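PDB 3OCJ: putative exported protein from Bordetella parapertussis, which is of unknown function but probably acts as an S-adenosylmethionine-dependent methyltransferase. Local coordinates for residues E289-R292 with F296-V299; G106-A111 with L190-G195. All blocks are in the same frame, centred on the assembly; numbering follows the deposited sequence.

Contact 1 of 2, residues E289-R292 with F296-V299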
ATOM      1  N   GLU A 289     -10.816   3.856  10.392  1.00 10.86           N
ATOM      2  CA  GLU A 289     -11.734   2.984   9.672  1.00 10.84           C
ATOM      3  C   GLU A 289     -11.049   1.642   9.510  1.00 11.27           C
ATOM      4  O   GLU A 289     -10.168   1.469   8.648  1.00 10.98           O
ATOM      5  CB  GLU A 289     -12.115   3.583   8.309  1.00 11.25           C
ATOM      6  CG  GLU A 289     -12.948   4.864   8.424  1.00 13.59           C
ATOM      7  CD  GLU A 289     -14.391   4.600   8.860  1.00 16.12           C
ATOM      8  OE1 GLU A 289     -14.834   3.438   8.819  1.00 15.26           O
ATOM      9  OE2 GLU A 289     -15.088   5.570   9.236  1.00 17.12           O
ATOM     10  N   ASP A 290     -11.417   0.697  10.366  1.00 11.09           N
ATOM     11  CA  ASP A 290     -10.751  -0.596  10.388  1.00 10.34           C
ATOM     12  C   ASP A 290     -11.305  -1.548   9.343  1.00 10.94           C
ATOM     13  O   ASP A 290     -12.522  -1.640   9.151  1.00 12.53           O
ATOM     14  CB  ASP A 290     -10.904  -1.263  11.754  1.00 10.42           C
ATOM     15  CG  ASP A 290     -10.064  -0.612  12.838  1.00 11.89           C
ATOM     16  OD1 ASP A 290      -9.121   0.139  12.520  1.00 12.30           O
ATOM     17  OD2 ASP A 290     -10.338  -0.884  14.037  1.00 12.47           O
ATOM     18  N   ASP A 291     -10.415  -2.286   8.693  1.00 10.07           N
ATOM     19  CA  ASP A 291     -10.844  -3.440   7.917  1.00 10.19           C
ATOM     20  C   ASP A 291     -11.334  -4.518   8.890  1.00 11.32           C
ATOM     21  O   ASP A 291     -11.116  -4.431  10.107  1.00 11.36           O
ATOM     22  CB  ASP A 291      -9.673  -3.963   7.075  1.00 11.31           C
ATOM     23  CG  ASP A 291      -8.473  -4.348   7.933  1.00 10.58           C
ATOM     24  OD1 ASP A 291      -7.941  -3.453   8.635  1.00 10.20           O
ATOM     25  OD2 ASP A 291      -8.060  -5.526   7.913  1.00 11.60           O
ATOM     26  N   ARG A 292     -12.010  -5.530   8.364  1.00 11.49           N
ATOM     27  CA  ARG A 292     -12.651  -6.524   9.208  1.00 13.06           C
ATOM     28  C   ARG A 292     -11.695  -7.179  10.205  1.00 12.04           C
ATOM     29  O   ARG A 292     -12.006  -7.302  11.384  1.00 13.02           O
ATOM     30  CB  ARG A 292     -13.329  -7.596   8.350  1.00 16.12           C
ATOM     31  CG  ARG A 292     -14.548  -7.081   7.597  1.00 22.44           C
ATOM     32  CD  ARG A 292     -15.185  -8.201   6.774  1.00 35.47           C
ATOM     33  NE  ARG A 292     -15.648  -9.302   7.619  1.00 49.62           N
ATOM     34  CZ  ARG A 292     -14.928 -10.383   7.918  1.00 52.06           C
ATOM     35  NH1 ARG A 292     -13.697 -10.526   7.437  1.00 52.71           N
ATOM     36  NH2 ARG A 292     -15.441 -11.325   8.700  1.00 48.09           N
ATOM     37  N   PHE A 296      -5.121  -3.634   8.405  1.00  9.09           N
ATOM     38  CA  PHE A 296      -4.673  -2.492   7.610  1.00 10.37           C
ATOM     39  C   PHE A 296      -5.655  -1.334   7.761  1.00  8.94           C
ATOM     40  O   PHE A 296      -6.338  -0.965   6.800  1.00  9.79           O
ATOM     41  CB  PHE A 296      -4.558  -2.906   6.134  1.00  9.36           C
ATOM     42  CG  PHE A 296      -3.535  -2.124   5.322  1.00  9.52           C
ATOM     43  CD1 PHE A 296      -2.964  -0.935   5.773  1.00  9.98           C
ATOM     44  CD2 PHE A 296      -3.145  -2.626   4.086  1.00 10.98           C
ATOM     45  CE1 PHE A 296      -2.006  -0.256   4.980  1.00 11.38           C
ATOM     46  CE2 PHE A 296      -2.211  -1.965   3.294  1.00 10.79           C
ATOM     47  CZ  PHE A 296      -1.633  -0.784   3.747  1.00 10.67           C
ATOM     48  N   PRO A 297      -5.708  -0.729   8.957  1.00  9.18           N
ATOM     49  CA  PRO A 297      -6.655   0.369   9.150  1.00 10.25           C
ATOM     50  C   PRO A 297      -6.325   1.605   8.330  1.00 10.01           C
ATOM     51  O   PRO A 297      -5.173   1.886   7.974  1.00  9.56           O
ATOM     52  CB  PRO A 297      -6.524   0.703  10.642  1.00  9.84           C
ATOM     53  CG  PRO A 297      -5.915  -0.521  11.282  1.00 12.66           C
ATOM     54  CD  PRO A 297      -5.020  -1.108  10.206  1.00 10.10           C
ATOM     55  N   THR A 298      -7.387   2.357   8.065  1.00  9.89           N
ATOM     56  CA  THR A 298      -7.336   3.680   7.473  1.00  9.16           C
ATOM     57  C   THR A 298      -7.492   4.665   8.619  1.00  9.78           C
ATOM     58  O   THR A 298      -8.231   4.401   9.573  1.00  9.91           O
ATOM     59  CB  THR A 298      -8.486   3.818   6.478  1.00  9.35           C
ATOM     60  OG1 THR A 298      -8.282   2.900   5.396  1.00 10.04           O
ATOM     61  CG2 THR A 298      -8.646   5.242   5.929  1.00 10.61           C
ATOM     62  N   VAL A 299      -6.799   5.791   8.540  1.00  9.60           N
ATOM     63  CA  VAL A 299      -6.980   6.854   9.514  1.00  9.74           C
ATOM     64  C   VAL A 299      -7.202   8.187   8.811  1.00 11.05           C
ATOM     65  O   VAL A 299      -6.498   8.526   7.847  1.00 10.90           O
ATOM     66  CB  VAL A 299      -5.802   6.931  10.511  1.00 10.02           C
ATOM     67  CG1 VAL A 299      -4.450   7.148   9.783  1.00 11.13           C
ATOM     68  CG2 VAL A 299      -6.040   8.023  11.560  1.00 12.32           C
TER
HETATM   69  O   HOH W   1      -8.902   0.182   6.238  1.00 10.50           O

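Contact 2 of 2, residues G106-A111 with L190-G195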
ATOM      1  N   GLY A 106     -11.285   0.669  -0.230  1.00 12.80           N
ATOM      2  CA  GLY A 106     -12.677   1.074  -0.124  1.00 12.76           C
ATOM      3  C   GLY A 106     -12.882   2.162   0.916  1.00 15.58           C
ATOM      4  O   GLY A 106     -13.650   3.109   0.698  1.00 15.14           O
ATOM      5  N   HIS A 107     -12.218   2.028   2.062  1.00 12.58           N
ATOM      6  CA  HIS A 107     -12.347   3.049   3.100  1.00 13.05           C
ATOM      7  C   HIS A 107     -11.727   4.382   2.666  1.00 12.93           C
ATOM      8  O   HIS A 107     -12.259   5.449   2.982  1.00 13.05           O
ATOM      9  CB  HIS A 107     -11.769   2.568   4.440  1.00 13.93           C
ATOM     10  CG  HIS A 107     -12.536   1.437   5.050  1.00 11.96           C
ATOM     11  ND1 HIS A 107     -13.881   1.524   5.346  1.00 14.84           N
ATOM     12  CD2 HIS A 107     -12.146   0.195   5.426  1.00 12.19           C
ATOM     13  CE1 HIS A 107     -14.288   0.379   5.864  1.00 15.13           C
ATOM     14  NE2 HIS A 107     -13.257  -0.446   5.920  1.00 13.39           N
ATOM     15  N   PHE A 108     -10.606   4.321   1.952  1.00 11.99           N
ATOM     16  CA  PHE A 108     -10.017   5.530   1.379  1.00 11.35           C
ATOM     17  C   PHE A 108     -11.021   6.221   0.462  1.00 13.14           C
ATOM     18  O   PHE A 108     -11.190   7.431   0.518  1.00 13.79           O
ATOM     19  CB  PHE A 108      -8.751   5.195   0.570  1.00 12.77           C
ATOM     20  CG  PHE A 108      -7.469   5.208   1.372  1.00 11.28           C
ATOM     21  CD1 PHE A 108      -7.357   4.515   2.573  1.00 11.39           C
ATOM     22  CD2 PHE A 108      -6.358   5.882   0.897  1.00 12.73           C
ATOM     23  CE1 PHE A 108      -6.174   4.514   3.299  1.00  9.86           C
ATOM     24  CE2 PHE A 108      -5.174   5.897   1.619  1.00 12.71           C
ATOM     25  CZ  PHE A 108      -5.074   5.193   2.823  1.00 11.74           C
ATOM     26  N   ARG A 109     -11.670   5.448  -0.408  1.00 13.39           N
ATOM     27  CA  ARG A 109     -12.613   6.040  -1.339  1.00 14.01           C
ATOM     28  C   ARG A 109     -13.761   6.691  -0.576  1.00 12.88           C
ATOM     29  O   ARG A 109     -14.161   7.816  -0.891  1.00 14.77           O
ATOM     30  CB  ARG A 109     -13.120   4.993  -2.330  1.00 15.84           C
ATOM     31  CG  ARG A 109     -12.124   4.685  -3.440  1.00 21.59           C
ATOM     32  CD  ARG A 109     -12.690   3.668  -4.420  1.00 31.69           C
ATOM     33  NE  ARG A 109     -13.934   4.144  -5.015  1.00 34.43           N
ATOM     34  CZ  ARG A 109     -14.760   3.386  -5.727  1.00 44.33           C
ATOM     35  NH1 ARG A 109     -14.476   2.108  -5.937  1.00 47.29           N
ATOM     36  NH2 ARG A 109     -15.871   3.909  -6.231  1.00 39.64           N
ATOM     37  N   ARG A 110     -14.309   5.998   0.421  1.00 13.53           N
ATOM     38  CA  ARG A 110     -15.414   6.584   1.180  1.00 15.15           C
ATOM     39  C   ARG A 110     -14.985   7.854   1.911  1.00 12.36           C
ATOM     40  O   ARG A 110     -15.737   8.846   1.956  1.00 14.00           O
ATOM     41  CB  ARG A 110     -16.014   5.583   2.182  1.00 16.54           C
ATOM     42  CG  ARG A 110     -16.826   4.461   1.558  1.00 19.65           C
ATOM     43  CD  ARG A 110     -17.659   3.713   2.614  1.00 20.53           C
ATOM     44  NE  ARG A 110     -16.829   3.284   3.732  1.00 17.95           N
ATOM     45  CZ  ARG A 110     -16.915   3.750   4.978  1.00 20.67           C
ATOM     46  NH1 ARG A 110     -16.064   3.305   5.896  1.00 18.04           N
ATOM     47  NH2 ARG A 110     -17.839   4.643   5.319  1.00 22.08           N
ATOM     48  N   ALA A 111     -13.788   7.831   2.490  1.00 12.97           N
ATOM     49  CA  ALA A 111     -13.311   8.977   3.257  1.00 13.55           C
ATOM     50  C   ALA A 111     -13.049  10.161   2.334  1.00 14.73           C
ATOM     51  O   ALA A 111     -13.456  11.282   2.625  1.00 14.75           O
ATOM     52  CB  ALA A 111     -12.052   8.621   4.043  1.00 13.57           C
ATOM     53  N   LEU A 190      -6.897  18.386   1.057  1.00 13.89           N
ATOM     54  CA  LEU A 190      -6.970  16.969   1.372  1.00 15.55           C
ATOM     55  C   LEU A 190      -5.692  16.314   0.881  1.00 13.32           C
ATOM     56  O   LEU A 190      -5.218  16.628  -0.214  1.00 15.20           O
ATOM     57  CB  LEU A 190      -8.153  16.342   0.639  1.00 18.68           C
ATOM     58  CG  LEU A 190      -9.433  16.028   1.400  1.00 34.70           C
ATOM     59  CD1 LEU A 190     -10.487  15.558   0.410  1.00 24.43           C
ATOM     60  CD2 LEU A 190      -9.160  14.959   2.450  1.00 27.16           C
ATOM     61  N   LEU A 191      -5.120  15.420   1.677  1.00 11.44           N
ATOM     62  CA  LEU A 191      -3.919  14.697   1.256  1.00 12.03           C
ATOM     63  C   LEU A 191      -4.122  13.233   1.601  1.00 12.60           C
ATOM     64  O   LEU A 191      -4.524  12.903   2.719  1.00 13.59           O
ATOM     65  CB  LEU A 191      -2.663  15.255   1.947  1.00 14.93           C
ATOM     66  CG  LEU A 191      -1.313  14.720   1.434  1.00 17.16           C
ATOM     67  CD1 LEU A 191      -0.168  15.721   1.622  1.00 19.19           C
ATOM     68  CD2 LEU A 191      -0.944  13.374   2.064  1.00 16.24           C
ATOM     69  N   THR A 192      -3.889  12.359   0.633  1.00 12.11           N
ATOM     70  CA  THR A 192      -3.967  10.933   0.878  1.00 12.86           C
ATOM     71  C   THR A 192      -2.592  10.272   0.664  1.00 10.36           C
ATOM     72  O   THR A 192      -1.832  10.660  -0.233  1.00 12.53           O
ATOM     73  CB  THR A 192      -5.064  10.290   0.009  1.00 14.63           C
ATOM     74  OG1 THR A 192      -5.176   8.898   0.322  1.00 17.38           O
ATOM     75  CG2 THR A 192      -4.763  10.484  -1.470  1.00 16.53           C
ATOM     76  N   SER A 193      -2.279   9.294   1.509  1.00  9.98           N
ATOM     77  CA  SER A 193      -0.996   8.610   1.464  1.00 10.52           C
ATOM     78  C   SER A 193      -1.148   7.143   1.831  1.00 12.34           C
ATOM     79  O   SER A 193      -1.695   6.814   2.882  1.00 11.95           O
ATOM     80  CB  SER A 193      -0.004   9.270   2.428  1.00 11.66           C
ATOM     81  OG  SER A 193       1.267   8.631   2.360  1.00 12.25           O
ATOM     82  N   ASN A 194      -0.646   6.273   0.962  1.00 10.94           N
ATOM     83  CA  ASN A 194      -0.600   4.845   1.254  1.00 11.42           C
ATOM     84  C   ASN A 194       0.716   4.278   0.754  1.00 12.55           C
ATOM     85  O   ASN A 194       1.159   4.611  -0.337  1.00 15.23           O
ATOM     86  CB  ASN A 194      -1.774   4.134   0.571  1.00 12.13           C
ATOM     87  CG  ASN A 194      -1.766   2.631   0.796  1.00 17.33           C
ATOM     88  OD1 ASN A 194      -1.539   1.846  -0.135  1.00 21.91           O
ATOM     89  ND2 ASN A 194      -2.004   2.221   2.020  1.00 12.94           N
ATOM     90  N   GLY A 195       1.336   3.422   1.558  1.00 12.64           N
ATOM     91  CA  GLY A 195       2.484   2.644   1.116  1.00 14.50           C
ATOM     92  C   GLY A 195       3.863   3.229   1.352  1.00 13.78           C
ATOM     93  O   GLY A 195       4.837   2.828   0.695  1.00 15.62           O
TER

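Contact 1 of 2, residues E289-R292 with F296-V299
E289 and T298 face each other as an antiparallel hydrogen-bonded pair, and the densest part of the contact gathers on them. The amide N of E289 lies 2.8 Å from T298 O, and T298 N returns a bond of 3.0 Å to E289 O. Both side chains leave from one face of the sheet, with CB of E289 at 4.1 Å from CB of T298. On that side a water knits the turn together: it donates to E289 O and F296 O and accepts from T298 OG1. Setting OG1 anti to the carbonyl carbon (chi1 -65°) brings the hydroxyl to this water.

The pair closes the beta-hairpin at one edge of the class I methyltransferase-like sheet, in which the reversed strand 298-302 lies between 221-226 and the edge strand 286-289. Beyond it the strands part into a loop, and D291 takes over from the backbone. Its CG sits between backbone N and carbonyl carbon (chi1 58°), turning the carboxylate back across the loop; OD1 receives F296 N at 2.8 Å from above the carboxylate plane, and OD2 takes L295 N, so two successive turn amides share one group.

Towards solvent the two segments share less. The partly exposed D290 crosses P297 at a slant and touches it through a single side-chain oxygen, OD1, 3.3 Å from P297 CB, while H271 hydrogen-bonds the same oxygen. The carboxylate of E289 also turns from T298, towards salt bridges with R287 and R110.

Contact 2 of 2, residues G106-A111 with L190-G195
F108 reaches from helix 96-115 to the end of strand 188-192 and meets T192, S193 and N194. The setting is the Rossmann-like sheet of an AdoMet-dependent methyltransferase family: the helix packs on one face of the parallel strands, and the segment 190-195 carries strand 188-192 out beyond its carboxyl end.

Van der Waals contact of the phenyl ring makes up the join. CD2 and CE2 both lie 3.3 Å from T192 OG1, which approaches obliquely. T192 holds this oxygen anti to its own backbone N (chi1 -177°), against the F108 ring; the same oxygen makes a weak hydrogen bond to V224 O of the adjacent strand. CB of N194 lies 4.0 Å from F108 CE2, and its amide plane stands 81° from that of the ring. V224 and S226 of the neighbouring strand and T298 also touch the phenyl group, and R104, one helical turn earlier, forms a cation-pi pair with it.

One polar group, S193 O, meets the ring at its edge. It lies near the ring plane, 3.7 Å from CZ, an electron-rich oxygen set against the ring's C-H rim; T225 OG1 hydrogen-bonds the same carbonyl. The hydroxyl of S193 points the other way, to V125 O, while N194 ND2 is bonded to S226 OG. N194 also touches the bound palmitic acid, placing this end of the contact beside the ligand.

On another side of the helix, R110 folds back along its own turn: NH1 gives H107 ND1 a bond of 2.9 Å, the acceptor 4° out of the guanidinium plane and NH1 close to the imidazole plane.

In the fold
From the N terminus, the chain passes through helix 96-115, then forms the first three parallel strands before strand 188-192 returns to that helix; contact 2 thus closes a loop of 78 residues. Strand 221-226 follows, and only after helix 271-280 does the terminal hairpin form contact 1, closing a turn of three residues. The two contacts run in series, neither nested nor crossed, yet their centres are about 11 Å apart on one sheet. Helix 96-115, one side of contact 2, also lies against the hairpin of contact 1, where H107 packs on the carbonyl of D290. Near the palmitic acid, F296 meets N194, bringing the hairpin's turn to the extension of strand 188-192.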